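Local coordinates for protein type III effector HopA1 (Pseudomonas syringae pv. tomato str. DC3000, PDB 4RSX) that is a type III secreted effector, probably delivered into plant cells by this bacterial pathogen to act on the host, of which this is the C-terminal alpha/beta part, at residues S6-F11 against L240-N245; Q17-R22 against D225-D230; L193-L198 against S203-I208; A220-D225 against N245-D250. All blocks are in the same frame, centred on the assembly; numbering follows the deposited sequence.

Interaction 1 of 4, residues S6-F11 against L240-N245; sequences STFNSF and LSLSAN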
loop_
_atom_site.group_PDB
_atom_site.type_symbol
_atom_site.label_atom_id
_atom_site.label_comp_id
_atom_site.label_asym_id
_atom_site.label_seq_id
_atom_site.Cartn_x
_atom_site.Cartn_y
_atom_site.Cartn_z
ATOM N N SER A 6 19.295 -2.619 -0.526
ATOM C CA SER A 6 18.439 -3.223 -1.533
ATOM C C SER A 6 17.333 -2.240 -1.932
ATOM O O SER A 6 17.001 -2.083 -3.110
ATOM C CB SER A 6 17.850 -4.522 -0.967
ATOM O OG SER A 6 16.857 -5.068 -1.820
ATOM N N THR A 7 16.781 -1.562 -0.936
ATOM C CA THR A 7 15.725 -0.588 -1.165
ATOM C C THR A 7 16.213 0.609 -1.999
ATOM O O THR A 7 15.554 1.021 -2.945
ATOM C CB THR A 7 15.133 -0.119 0.180
ATOM O OG1 THR A 7 14.645 -1.265 0.902
ATOM C CG2 THR A 7 14.000 0.879 -0.048
ATOM N N PHE A 8 17.368 1.163 -1.647
ATOM C CA PHE A 8 17.889 2.280 -2.403
ATOM C C PHE A 8 18.211 1.874 -3.840
ATOM O O PHE A 8 17.946 2.639 -4.787
ATOM C CB PHE A 8 19.128 2.878 -1.742
ATOM C CG PHE A 8 19.637 4.075 -2.467
ATOM C CD1 PHE A 8 19.193 5.342 -2.118
ATOM C CD2 PHE A 8 20.496 3.937 -3.564
ATOM C CE1 PHE A 8 19.620 6.461 -2.824
ATOM C CE2 PHE A 8 20.921 5.044 -4.271
ATOM C CZ PHE A 8 20.485 6.318 -3.893
ATOM N N ASN A 9 18.795 0.690 -4.012
ATOM C CA ASN A 9 19.150 0.220 -5.356
ATOM C C ASN A 9 17.954 0.072 -6.306
ATOM O O ASN A 9 18.087 0.307 -7.509
ATOM C CB ASN A 9 19.967 -1.090 -5.307
ATOM C CG ASN A 9 21.354 -0.908 -4.669
ATOM O OD1 ASN A 9 21.928 0.193 -4.669
ATOM N ND2 ASN A 9 21.898 -2.001 -4.122
ATOM N N SER A 10 16.792 -0.328 -5.790
ATOM C CA SER A 10 15.603 -0.425 -6.663
ATOM C C SER A 10 15.074 0.975 -6.981
ATOM O O SER A 10 14.562 1.224 -8.068
ATOM C CB SER A 10 14.492 -1.271 -6.027
ATOM O OG SER A 10 13.833 -0.551 -4.985
ATOM N N PHE A 11 15.211 1.886 -6.022
ATOM C CA PHE A 11 14.893 3.293 -6.234
ATOM C C PHE A 11 15.832 3.898 -7.275
ATOM O O PHE A 11 15.396 4.606 -8.190
ATOM C CB PHE A 11 15.005 4.049 -4.906
ATOM C CG PHE A 11 14.737 5.534 -5.012
ATOM C CD1 PHE A 11 13.476 6.006 -5.339
ATOM C CD2 PHE A 11 15.750 6.452 -4.776
ATOM C CE1 PHE A 11 13.221 7.375 -5.435
ATOM C CE2 PHE A 11 15.504 7.828 -4.872
ATOM C CZ PHE A 11 14.234 8.284 -5.204
ATOM N N LEU A 240 20.319 13.771 -2.213
ATOM C CA LEU A 240 20.007 15.130 -1.773
ATOM C C LEU A 240 18.514 15.403 -1.905
ATOM O O LEU A 240 17.912 15.994 -1.022
ATOM C CB LEU A 240 20.771 16.151 -2.603
ATOM C CG LEU A 240 21.354 17.364 -1.889
ATOM C CD1 LEU A 240 20.265 18.179 -1.201
ATOM C CD2 LEU A 240 22.439 16.929 -0.895
ATOM N N SER A 241 17.923 14.980 -3.019
ATOM C CA SER A 241 16.489 15.146 -3.223
ATOM C C SER A 241 15.674 14.371 -2.187
ATOM O O SER A 241 14.632 14.864 -1.724
ATOM C CB SER A 241 16.089 14.742 -4.639
ATOM O OG SER A 241 14.675 14.812 -4.809
ATOM N N LEU A 242 16.140 13.179 -1.811
ATOM C CA LEU A 242 15.495 12.448 -0.727
ATOM C C LEU A 242 15.537 13.246 0.588
ATOM O O LEU A 242 14.487 13.492 1.205
ATOM C CB LEU A 242 16.100 11.060 -0.548
ATOM C CG LEU A 242 15.725 9.997 -1.587
ATOM C CD1 LEU A 242 16.629 8.785 -1.446
ATOM C CD2 LEU A 242 14.279 9.575 -1.434
ATOM N N SER A 243 16.733 13.651 1.010
ATOM C CA SER A 243 16.877 14.434 2.227
ATOM C C SER A 243 16.031 15.696 2.170
ATOM O O SER A 243 15.298 15.976 3.114
ATOM C CB SER A 243 18.336 14.817 2.478
ATOM O OG SER A 243 19.074 13.682 2.865
ATOM N N ALA A 244 16.128 16.446 1.070
ATOM C CA ALA A 244 15.444 17.739 0.961
ATOM C C ALA A 244 13.920 17.580 0.992
ATOM O O ALA A 244 13.178 18.527 1.308
ATOM C CB ALA A 244 15.882 18.477 -0.307
ATOM N N ASN A 245 13.456 16.383 0.647
ATOM C CA ASN A 245 12.021 16.090 0.616
ATOM C C ASN A 245 11.549 15.384 1.868
ATOM O O ASN A 245 10.368 15.099 2.011
ATOM C CB ASN A 245 11.655 15.258 -0.609
ATOM C CG ASN A 245 11.466 16.105 -1.831
ATOM O OD1 ASN A 245 10.470 16.824 -1.935
ATOM N ND2 ASN A 245 12.427 16.050 -2.766
#
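Leu-242 reaches from one helix to the aromatic rings of Phe-8 and Phe-11 on another, and the whole contact is apolar. The backbones stay well apart, with 10.6 Å between Phe-8 CA and Leu-242 CA, so long side chains have to fill the distance. Leucine and phenylalanine suit the place, being bulky and without polar atoms to satisfy. CD1 of Leu-242 is the methyl that touches both rings: it lies 3.7 Å from Phe-11 CE2 and, at the edge of the other ring and near its plane, 4.0 Å from Phe-8 CE1. The second methyl, Leu-242 CD2, meets Phe-11 alone, with CZ also at 4.0 Å. Phe-11 and Leu-242 extend toward each other from opposite directions, whereas Phe-8 comes in obliquely. Both phenylalanines hold CG opposite their own backbone nitrogen (chi1 -177° and 178°), and one helical turn between them places the rings side by side before the leucine.

No polar bond crosses this contact. Asn-245 ND2 bonds Ser-241 O at 2.7 Å within its own helix, while Ser-241 OG reaches across to Val-222 O of helix 215-228.

The contact brings helix 2-19, near the N-terminus, against helix 234-245. Helix 215-228 closes another side of the cluster, with Val-222 touching both Phe-11 and Leu-242, and Lys-239 makes a cation-pi interaction with Phe-8.

Interaction 2 of 4, residues Q17-R22 against D225-D230; sequences QAEAMR and DALRMD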
loop_
_atom_site.group_PDB
_atom_site.type_symbol
_atom_site.label_atom_id
_atom_site.label_comp_id
_atom_site.label_asym_id
_atom_site.label_seq_id
_atom_site.Cartn_x
_atom_site.Cartn_y
_atom_site.Cartn_z
ATOM N N GLN A 17 16.008 4.714 -15.202
ATOM C CA GLN A 17 15.045 4.576 -16.295
ATOM C C GLN A 17 14.327 5.898 -16.567
ATOM O O GLN A 17 14.050 6.223 -17.719
ATOM C CB GLN A 17 14.041 3.454 -16.009
ATOM C CG GLN A 17 14.693 2.122 -15.685
ATOM C CD GLN A 17 13.671 1.021 -15.467
ATOM O OE1 GLN A 17 12.500 1.159 -15.837
ATOM N NE2 GLN A 17 14.110 -0.086 -14.867
ATOM N N ALA A 18 14.028 6.661 -15.513
ATOM C CA ALA A 18 13.431 7.984 -15.707
ATOM C C ALA A 18 14.429 8.881 -16.416
ATOM O O ALA A 18 14.068 9.662 -17.297
ATOM C CB ALA A 18 13.006 8.620 -14.356
ATOM N N GLU A 19 15.689 8.770 -16.010
ATOM C CA GLU A 19 16.739 9.640 -16.520
ATOM C C GLU A 19 16.999 9.355 -17.991
ATOM O O GLU A 19 17.433 10.233 -18.725
ATOM C CB GLU A 19 18.021 9.431 -15.731
ATOM C CG GLU A 19 19.151 10.337 -16.161
ATOM C CD GLU A 19 20.442 10.021 -15.454
ATOM O OE1 GLU A 19 20.677 8.829 -15.148
ATOM O OE2 GLU A 19 21.224 10.964 -15.198
ATOM N N ALA A 20 16.722 8.128 -18.419
ATOM C CA ALA A 20 16.932 7.750 -19.817
ATOM C C ALA A 20 15.862 8.330 -20.747
ATOM O O ALA A 20 16.039 8.349 -21.963
ATOM C CB ALA A 20 17.001 6.231 -19.960
ATOM N N MET A 21 14.755 8.800 -20.184
ATOM C CA MET A 21 13.680 9.360 -21.002
ATOM C C MET A 21 13.949 10.811 -21.385
ATOM O O MET A 21 14.796 11.478 -20.772
ATOM C CB MET A 21 12.353 9.274 -20.268
ATOM C CG MET A 21 11.931 7.874 -19.940
ATOM S SD MET A 21 10.437 7.891 -18.924
ATOM C CE MET A 21 9.265 8.587 -20.104
ATOM N N ARG A 22 13.219 11.291 -22.394
ATOM C CA ARG A 22 13.352 12.671 -22.866
ATOM C C ARG A 22 12.317 13.591 -22.217
ATOM O O ARG A 22 11.105 13.418 -22.411
ATOM C CB ARG A 22 13.240 12.737 -24.395
ATOM C CG ARG A 22 13.105 14.151 -24.977
ATOM C CD ARG A 22 14.275 15.070 -24.593
ATOM N NE ARG A 22 14.458 16.161 -25.556
ATOM C CZ ARG A 22 15.199 17.247 -25.336
ATOM N NH1 ARG A 22 15.823 17.404 -24.175
ATOM N NH2 ARG A 22 15.308 18.185 -26.273
ATOM N N ASP A 225 12.685 15.963 -8.897
ATOM C CA ASP A 225 13.538 16.975 -8.295
ATOM C C ASP A 225 15.010 16.702 -8.580
ATOM O O ASP A 225 15.731 17.593 -9.024
ATOM C CB ASP A 225 13.306 17.059 -6.783
ATOM C CG ASP A 225 11.956 17.661 -6.432
ATOM O OD1 ASP A 225 11.351 18.340 -7.302
ATOM O OD2 ASP A 225 11.509 17.455 -5.280
ATOM N N ALA A 226 15.453 15.472 -8.330
ATOM C CA ALA A 226 16.849 15.102 -8.579
ATOM C C ALA A 226 17.237 15.413 -10.028
ATOM O O ALA A 226 18.310 15.951 -10.278
ATOM C CB ALA A 226 17.081 13.625 -8.262
ATOM N N LEU A 227 16.343 15.097 -10.964
ATOM C CA LEU A 227 16.576 15.369 -12.388
ATOM C C LEU A 227 16.710 16.865 -12.683
ATOM O O LEU A 227 17.391 17.259 -13.629
ATOM C CB LEU A 227 15.445 14.776 -13.234
ATOM C CG LEU A 227 15.409 13.254 -13.278
ATOM C CD1 LEU A 227 14.156 12.734 -13.980
ATOM C CD2 LEU A 227 16.677 12.733 -13.950
ATOM N N ARG A 228 16.062 17.689 -11.863
ATOM C CA ARG A 228 16.033 19.134 -12.078
ATOM C C ARG A 228 17.281 19.792 -11.490
ATOM O O ARG A 228 17.687 20.865 -11.932
ATOM C CB ARG A 228 14.754 19.732 -11.471
ATOM C CG ARG A 228 14.605 21.249 -11.612
ATOM C CD ARG A 228 13.419 21.782 -10.795
ATOM N NE ARG A 228 12.217 20.971 -11.003
ATOM C CZ ARG A 228 11.479 20.439 -10.027
ATOM N NH1 ARG A 228 11.800 20.646 -8.745
ATOM N NH2 ARG A 228 10.411 19.702 -10.337
ATOM N N MET A 229 17.903 19.140 -10.506
ATOM C CA MET A 229 19.141 19.665 -9.926
ATOM C C MET A 229 20.300 19.524 -10.919
ATOM O O MET A 229 20.221 18.750 -11.880
ATOM C CB MET A 229 19.484 18.943 -8.619
ATOM C CG MET A 229 18.447 19.076 -7.496
ATOM S SD MET A 229 18.897 18.059 -6.058
ATOM C CE MET A 229 17.584 18.477 -4.884
ATOM N N ASP A 230 21.375 20.274 -10.700
ATOM C CA ASP A 230 22.572 20.107 -11.524
ATOM C C ASP A 230 23.849 20.442 -10.754
ATOM O O ASP A 230 23.788 20.934 -9.624
ATOM C CB ASP A 230 22.468 20.935 -12.807
ATOM C CG ASP A 230 22.225 22.404 -12.532
ATOM O OD1 ASP A 230 22.875 22.960 -11.614
ATOM O OD2 ASP A 230 21.380 23.006 -13.231
#
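Leu-227 packs against Ala-18 and Glu-19 near the end of the first helix, and its two methyls divide the work. CD2 lies 4.0 Å from Glu-19 CB and 4.1 Å from Glu-19 CG, riding on the aliphatic root of the glutamate; CD1 faces the methyl of Ala-18, 4.3 Å from Ala-18 CB. This is the closer-packed side. Glu-19 CA and Leu-227 CA are 7.1 Å apart, a close spot that the single methyl of alanine suits, and leucine is long and forked enough to touch two neighbouring residues at once. No hydrogen bond crosses between the segments.

The other side is polar and looser. Glu-19, with CG turned opposite its backbone nitrogen (chi1 -178°) and an extended chain beyond, offers CB and CG to the leucine while sending its carboxylate onward to a salt bridge with Lys-16. A glutamate therefore suits this margin: its stem is aliphatic and its head charged. Away from the contact, within 225-230, Arg-228 folds back to Asp-225 in a salt bridge, 2.8 Å from Arg-228 NH1 to Asp-225 OD1, whose hydrogen-bond component is weak.

Here the C-terminal part of helix 2-19 meets the C-terminal turn of helix 215-228. Ile-29 of helix 26-35 touches both Ala-18 and Leu-227, and Phe-234, opening helix 234-245, packs on Glu-19 and Leu-227.

Interaction 3 of 4, residues L193-L198 against S203-I208; sequences LSMQSL and SYAESI
Gln-196 O takes the amide of Tyr-204 at 2.7 Å (Tyr-204 N to Gln-196 O, 158° at the hydrogen) and is also approached by Ser-203 CA at 3.3 Å, a CA-H...O contact. The return bond runs from Gln-196 N to Tyr-204 O, 2.8 Å, with the donor in the carbonyl plane. Together the two bonds make Gln-196 and Tyr-204 an antiparallel hydrogen-bonded pair; Ser-197 and Ser-203 follow as a non-hydrogen-bonded pair. Their hydroxyls are joined through one water, 3.0 Å from Ser-197 OG and 2.9 Å from Ser-203 OG, which small serines leave room for.

On the face of Ser-203, Met-195 contributes a flexible, apolar chain. With CG opposite its carbonyl carbon (chi1 -69°), it reaches across the facing strand: CG packs 3.7 Å from Ala-205 CB, and SD lies against Ser-203 CB. Alanine suits the spot because its single methyl gives the methionine room to lie close.

The face of Gln-196 and Tyr-204 is different. Leu-198 lays its forked end against the tyrosine stem, with Leu-198 CD1 3.9 Å from Tyr-204 CB. The tyrosine ring then leads away along its own strand, where OH donates to Glu-206 OE2 (2.8 Å), in the ring plane and on the anti lone pair of the carboxylate. Gln-196 OE1 is taken by Asn-251.

This is a beta hairpin, strands 196-199 and 202-207, at one edge of the antiparallel sheet; Ser-203 and Ala-205 make backbone bonds onward to strand 111-116.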
loop_
_atom_site.group_PDB
_atom_site.type_symbol
_atom_site.label_atom_id
_atom_site.label_comp_id
_atom_site.label_asym_id
_atom_site.label_seq_id
_atom_site.Cartn_x
_atom_site.Cartn_y
_atom_site.Cartn_z
ATOM N N LEU A 193 8.733 -0.643 -6.050
ATOM C CA LEU A 193 9.929 0.182 -6.138
ATOM C C LEU A 193 10.013 1.139 -4.959
ATOM O O LEU A 193 9.003 1.729 -4.543
ATOM C CB LEU A 193 9.959 0.951 -7.456
ATOM C CG LEU A 193 9.795 0.095 -8.708
ATOM C CD1 LEU A 193 9.913 0.942 -9.963
ATOM C CD2 LEU A 193 10.828 -0.980 -8.706
ATOM N N SER A 194 11.215 1.242 -4.398
ATOM C CA SER A 194 11.485 2.097 -3.244
ATOM C C SER A 194 10.790 1.698 -1.931
ATOM O O SER A 194 10.731 2.519 -1.012
ATOM C CB SER A 194 11.161 3.562 -3.582
ATOM O OG SER A 194 11.413 4.402 -2.465
ATOM N N MET A 195 10.257 0.477 -1.824
ATOM C CA MET A 195 9.755 0.021 -0.520
ATOM C C MET A 195 10.718 -0.990 0.075
ATOM O O MET A 195 11.443 -1.672 -0.660
ATOM C CB MET A 195 8.372 -0.634 -0.617
ATOM C CG MET A 195 7.222 0.291 -0.956
ATOM S SD MET A 195 5.655 -0.579 -0.705
ATOM C CE MET A 195 4.556 0.658 -1.436
ATOM N N GLN A 196 10.715 -1.100 1.402
ATOM C CA GLN A 196 11.554 -2.081 2.083
ATOM C C GLN A 196 10.839 -3.422 2.278
ATOM O O GLN A 196 9.750 -3.496 2.870
ATOM C CB GLN A 196 12.047 -1.541 3.443
ATOM C CG GLN A 196 12.998 -2.484 4.182
ATOM C CD GLN A 196 13.447 -1.919 5.535
ATOM O OE1 GLN A 196 13.553 -0.703 5.704
ATOM N NE2 GLN A 196 13.699 -2.805 6.506
ATOM N N SER A 197 11.469 -4.486 1.788
ATOM C CA SER A 197 10.937 -5.835 1.922
ATOM C C SER A 197 11.176 -6.382 3.328
ATOM O O SER A 197 12.318 -6.463 3.772
ATOM C CB SER A 197 11.601 -6.741 0.876
ATOM O OG SER A 197 11.203 -8.093 1.029
ATOM N N LEU A 198 10.106 -6.766 4.023
ATOM C CA LEU A 198 10.229 -7.326 5.373
ATOM C C LEU A 198 10.262 -8.859 5.363
ATOM O O LEU A 198 10.892 -9.483 6.223
ATOM C CB LEU A 198 9.090 -6.844 6.267
ATOM C CG LEU A 198 8.954 -5.330 6.419
ATOM C CD1 LEU A 198 7.892 -4.970 7.469
ATOM C CD2 LEU A 198 10.300 -4.683 6.769
ATOM N N SER A 203 5.849 -5.634 2.338
ATOM C CA SER A 203 6.691 -4.490 1.993
ATOM C C SER A 203 6.303 -3.246 2.798
ATOM O O SER A 203 5.112 -2.964 3.014
ATOM C CB SER A 203 6.598 -4.190 0.491
ATOM O OG SER A 203 6.690 -5.381 -0.274
ATOM N N TYR A 204 7.313 -2.490 3.220
ATOM C CA TYR A 204 7.096 -1.373 4.114
ATOM C C TYR A 204 7.610 -0.056 3.544
ATOM O O TYR A 204 8.646 -0.009 2.873
ATOM C CB TYR A 204 7.792 -1.667 5.433
ATOM C CG TYR A 204 7.678 -0.564 6.445
ATOM C CD1 TYR A 204 6.530 -0.411 7.197
ATOM C CD2 TYR A 204 8.725 0.323 6.657
ATOM C CE1 TYR A 204 6.424 0.597 8.145
ATOM C CE2 TYR A 204 8.624 1.335 7.595
ATOM C CZ TYR A 204 7.469 1.460 8.336
ATOM O OH TYR A 204 7.353 2.462 9.276
ATOM N N ALA A 205 6.889 1.020 3.825
ATOM C CA ALA A 205 7.342 2.359 3.436
ATOM C C ALA A 205 6.655 3.379 4.322
ATOM O O ALA A 205 5.580 3.107 4.878
ATOM C CB ALA A 205 7.049 2.629 1.959
ATOM N N GLU A 206 7.266 4.557 4.447
ATOM C CA GLU A 206 6.750 5.582 5.347
ATOM C C GLU A 206 6.263 6.805 4.591
ATOM O O GLU A 206 6.808 7.164 3.543
ATOM C CB GLU A 206 7.818 5.970 6.374
ATOM C CG GLU A 206 8.250 4.807 7.248
ATOM C CD GLU A 206 9.240 5.193 8.353
ATOM O OE1 GLU A 206 9.921 6.238 8.239
ATOM O OE2 GLU A 206 9.340 4.439 9.343
ATOM N N SER A 207 5.223 7.438 5.110
ATOM C CA SER A 207 4.731 8.668 4.512
ATOM C C SER A 207 4.918 9.783 5.536
ATOM O O SER A 207 4.966 9.523 6.746
ATOM C CB SER A 207 3.272 8.515 4.091
ATOM O OG SER A 207 2.469 8.191 5.203
ATOM N N ILE A 208 5.073 11.015 5.062
ATOM C CA ILE A 208 5.364 12.125 5.968
ATOM C C ILE A 208 4.379 13.257 5.810
ATOM O O ILE A 208 3.680 13.339 4.791
ATOM C CB ILE A 208 6.777 12.716 5.730
ATOM C CG1 ILE A 208 6.954 13.149 4.276
ATOM C CG2 ILE A 208 7.844 11.721 6.079
ATOM C CD1 ILE A 208 8.414 13.379 3.911
HETATM O O HOH W 1 8.538 -7.589 -0.135
#

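Interaction 4 of 4, residues A220-D225 against N245-D250; sequences AEVISD and NGYDPD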
loop_
_atom_site.group_PDB
_atom_site.type_symbol
_atom_site.label_atom_id
_atom_site.label_comp_id
_atom_site.label_asym_id
_atom_site.label_seq_id
_atom_site.Cartn_x
_atom_site.Cartn_y
_atom_site.Cartn_z
ATOM N N ALA A 220 8.126 9.294 -6.918
ATOM C CA ALA A 220 8.290 9.727 -8.309
ATOM C C ALA A 220 8.758 11.176 -8.314
ATOM O O ALA A 220 9.619 11.576 -9.120
ATOM C CB ALA A 220 6.970 9.591 -9.090
ATOM N N GLU A 221 8.196 11.959 -7.397
ATOM C CA GLU A 221 8.446 13.394 -7.381
ATOM C C GLU A 221 9.815 13.738 -6.798
ATOM O O GLU A 221 10.437 14.723 -7.197
ATOM C CB GLU A 221 7.263 14.148 -6.733
ATOM C CG GLU A 221 6.048 14.168 -7.696
ATOM C CD GLU A 221 4.744 14.665 -7.074
ATOM O OE1 GLU A 221 3.811 15.010 -7.843
ATOM O OE2 GLU A 221 4.638 14.701 -5.828
ATOM N N VAL A 222 10.305 12.898 -5.886
ATOM C CA VAL A 222 11.690 12.997 -5.436
ATOM C C VAL A 222 12.634 12.866 -6.652
ATOM O O VAL A 222 13.620 13.614 -6.786
ATOM C CB VAL A 222 12.018 11.897 -4.392
ATOM C CG1 VAL A 222 13.510 11.829 -4.116
ATOM C CG2 VAL A 222 11.250 12.136 -3.096
ATOM N N ILE A 223 12.324 11.916 -7.532
ATOM C CA ILE A 223 13.148 11.673 -8.713
ATOM C C ILE A 223 13.123 12.873 -9.664
ATOM O O ILE A 223 14.168 13.275 -10.184
ATOM C CB ILE A 223 12.688 10.405 -9.472
ATOM C CG1 ILE A 223 12.964 9.150 -8.637
ATOM C CG2 ILE A 223 13.398 10.293 -10.825
ATOM C CD1 ILE A 223 12.311 7.897 -9.199
ATOM N N SER A 224 11.935 13.436 -9.896
ATOM C CA SER A 224 11.800 14.646 -10.713
ATOM C C SER A 224 12.712 15.746 -10.206
ATOM O O SER A 224 13.411 16.400 -10.986
ATOM C CB SER A 224 10.365 15.175 -10.682
ATOM O OG SER A 224 9.485 14.241 -11.256
ATOM N N ASP A 225 12.685 15.963 -8.897
ATOM C CA ASP A 225 13.538 16.975 -8.295
ATOM C C ASP A 225 15.010 16.702 -8.580
ATOM O O ASP A 225 15.731 17.593 -9.024
ATOM C CB ASP A 225 13.306 17.059 -6.783
ATOM C CG ASP A 225 11.956 17.661 -6.432
ATOM O OD1 ASP A 225 11.351 18.340 -7.302
ATOM O OD2 ASP A 225 11.509 17.455 -5.280
ATOM N N ASN A 245 13.456 16.383 0.647
ATOM C CA ASN A 245 12.021 16.090 0.616
ATOM C C ASN A 245 11.549 15.384 1.868
ATOM O O ASN A 245 10.368 15.099 2.011
ATOM C CB ASN A 245 11.655 15.258 -0.609
ATOM C CG ASN A 245 11.466 16.105 -1.831
ATOM O OD1 ASN A 245 10.470 16.824 -1.935
ATOM N ND2 ASN A 245 12.427 16.050 -2.766
ATOM N N GLY A 246 12.482 15.109 2.772
ATOM C CA GLY A 246 12.128 14.613 4.084
ATOM C C GLY A 246 12.328 13.122 4.269
ATOM O O GLY A 246 11.957 12.565 5.309
ATOM N N TYR A 247 12.920 12.468 3.276
ATOM C CA TYR A 247 13.157 11.033 3.380
ATOM C C TYR A 247 14.604 10.717 3.736
ATOM O O TYR A 247 15.475 11.590 3.705
ATOM C CB TYR A 247 12.747 10.333 2.087
ATOM C CG TYR A 247 11.307 10.598 1.711
ATOM C CD1 TYR A 247 10.272 9.966 2.375
ATOM C CD2 TYR A 247 10.987 11.485 0.687
ATOM C CE1 TYR A 247 8.953 10.209 2.035
ATOM C CE2 TYR A 247 9.669 11.731 0.336
ATOM C CZ TYR A 247 8.654 11.095 1.022
ATOM O OH TYR A 247 7.336 11.330 0.689
ATOM N N ASP A 248 14.848 9.462 4.083
ATOM C CA ASP A 248 16.181 9.016 4.461
ATOM C C ASP A 248 16.991 8.769 3.177
ATOM O O ASP A 248 16.581 7.990 2.314
ATOM C CB ASP A 248 16.054 7.761 5.335
ATOM C CG ASP A 248 17.395 7.234 5.832
ATOM O OD1 ASP A 248 18.396 7.319 5.097
ATOM O OD2 ASP A 248 17.446 6.718 6.966
ATOM N N PRO A 249 18.130 9.458 3.028
ATOM C CA PRO A 249 18.858 9.401 1.748
ATOM C C PRO A 249 19.491 8.037 1.478
ATOM O O PRO A 249 19.898 7.756 0.330
ATOM C CB PRO A 249 19.955 10.465 1.910
ATOM C CG PRO A 249 20.163 10.565 3.432
ATOM C CD PRO A 249 18.768 10.368 4.001
ATOM N N ASP A 250 19.584 7.202 2.514
ATOM C CA ASP A 250 20.125 5.853 2.326
ATOM C C ASP A 250 19.035 4.789 2.252
ATOM O O ASP A 250 19.261 3.682 1.761
ATOM C CB ASP A 250 21.158 5.525 3.411
ATOM C CG ASP A 250 22.401 6.414 3.313
ATOM O OD1 ASP A 250 22.795 6.794 2.179
ATOM O OD2 ASP A 250 22.971 6.750 4.368
#
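Asn-245 and Tyr-247 lie over one flank of the helix that carries Val-222 and Asp-225. The asparagine side chain can be followed outward. Its CB rests 4.0 Å from Val-222 CG2, and CG, turned opposite the carbonyl carbon (chi1 -83°), is 4.2 Å from that same Val-222 CG2. Asn-245 OD1 lies 3.6 Å from Asp-225 OD2, with no bond between the two oxygens. At the tip Asn-245 ND2 donates to Asp-225 OD2 at 3.0 Å, with an angle of 159° at the hydrogen. The carboxylate accepts on its anti lone pair, and the acceptor lies in the amide plane. The two flat groups are also nearly coplanar, 9° apart. ND2 spends its other N-H on Ser-241 O, which probably restricts rotation of the amide; Asp-225 OD1 keeps its salt bridge to Arg-228. Asparagine fits here by having a short amide that can serve helix end and neighbour together.

Beside the polar bond the packing is apolar. Val-222 CG2 lies 3.8 Å from Tyr-247 CE2 and equally far from CD2, approaching the ring obliquely; a branched valine presents this methyl without any torsion beyond chi1.

The chain turns between the two contacts at Gly-246, which has positive phi and closes helix 234-245 in a Schellman motif. Glycine suits these backbone angles, at which a side chain would be jammed against Asn-245 O. Farther on, Asp-248 OD1 accepts from Asp-250 N at 2.8 Å, an Asx turn.

The loop thus folds back against helix 215-228. Leu-242 of helix 234-245 touches both Val-222 and Tyr-247, Phe-11 of helix 2-19 meets Val-222, and Arg-219 makes a cation-pi interaction with Tyr-247.

Interactions 1, 2 and 4 belong to one helical cluster, and interaction 3 to the sheet edge beside it. Interactions 1 and 2 both use helix 2-19, the first in a buried contact made only by apolar side chains, the second at a partly exposed end where charges gather at the margin. Interaction 4 lies only about 5 Å from interaction 1 between centres and shares Asn-245 with it, and Asp-225 with interaction 2; it combines an asparagine-aspartate hydrogen bond with valine-tyrosine packing. Interaction 3 is also buried but rests chiefly on backbone pairing, with side chains packed on both faces. It touches interaction 1 through Ser-10 and Ser-194, and interaction 4 through Ile-208 against Tyr-247, joining hairpin and helices.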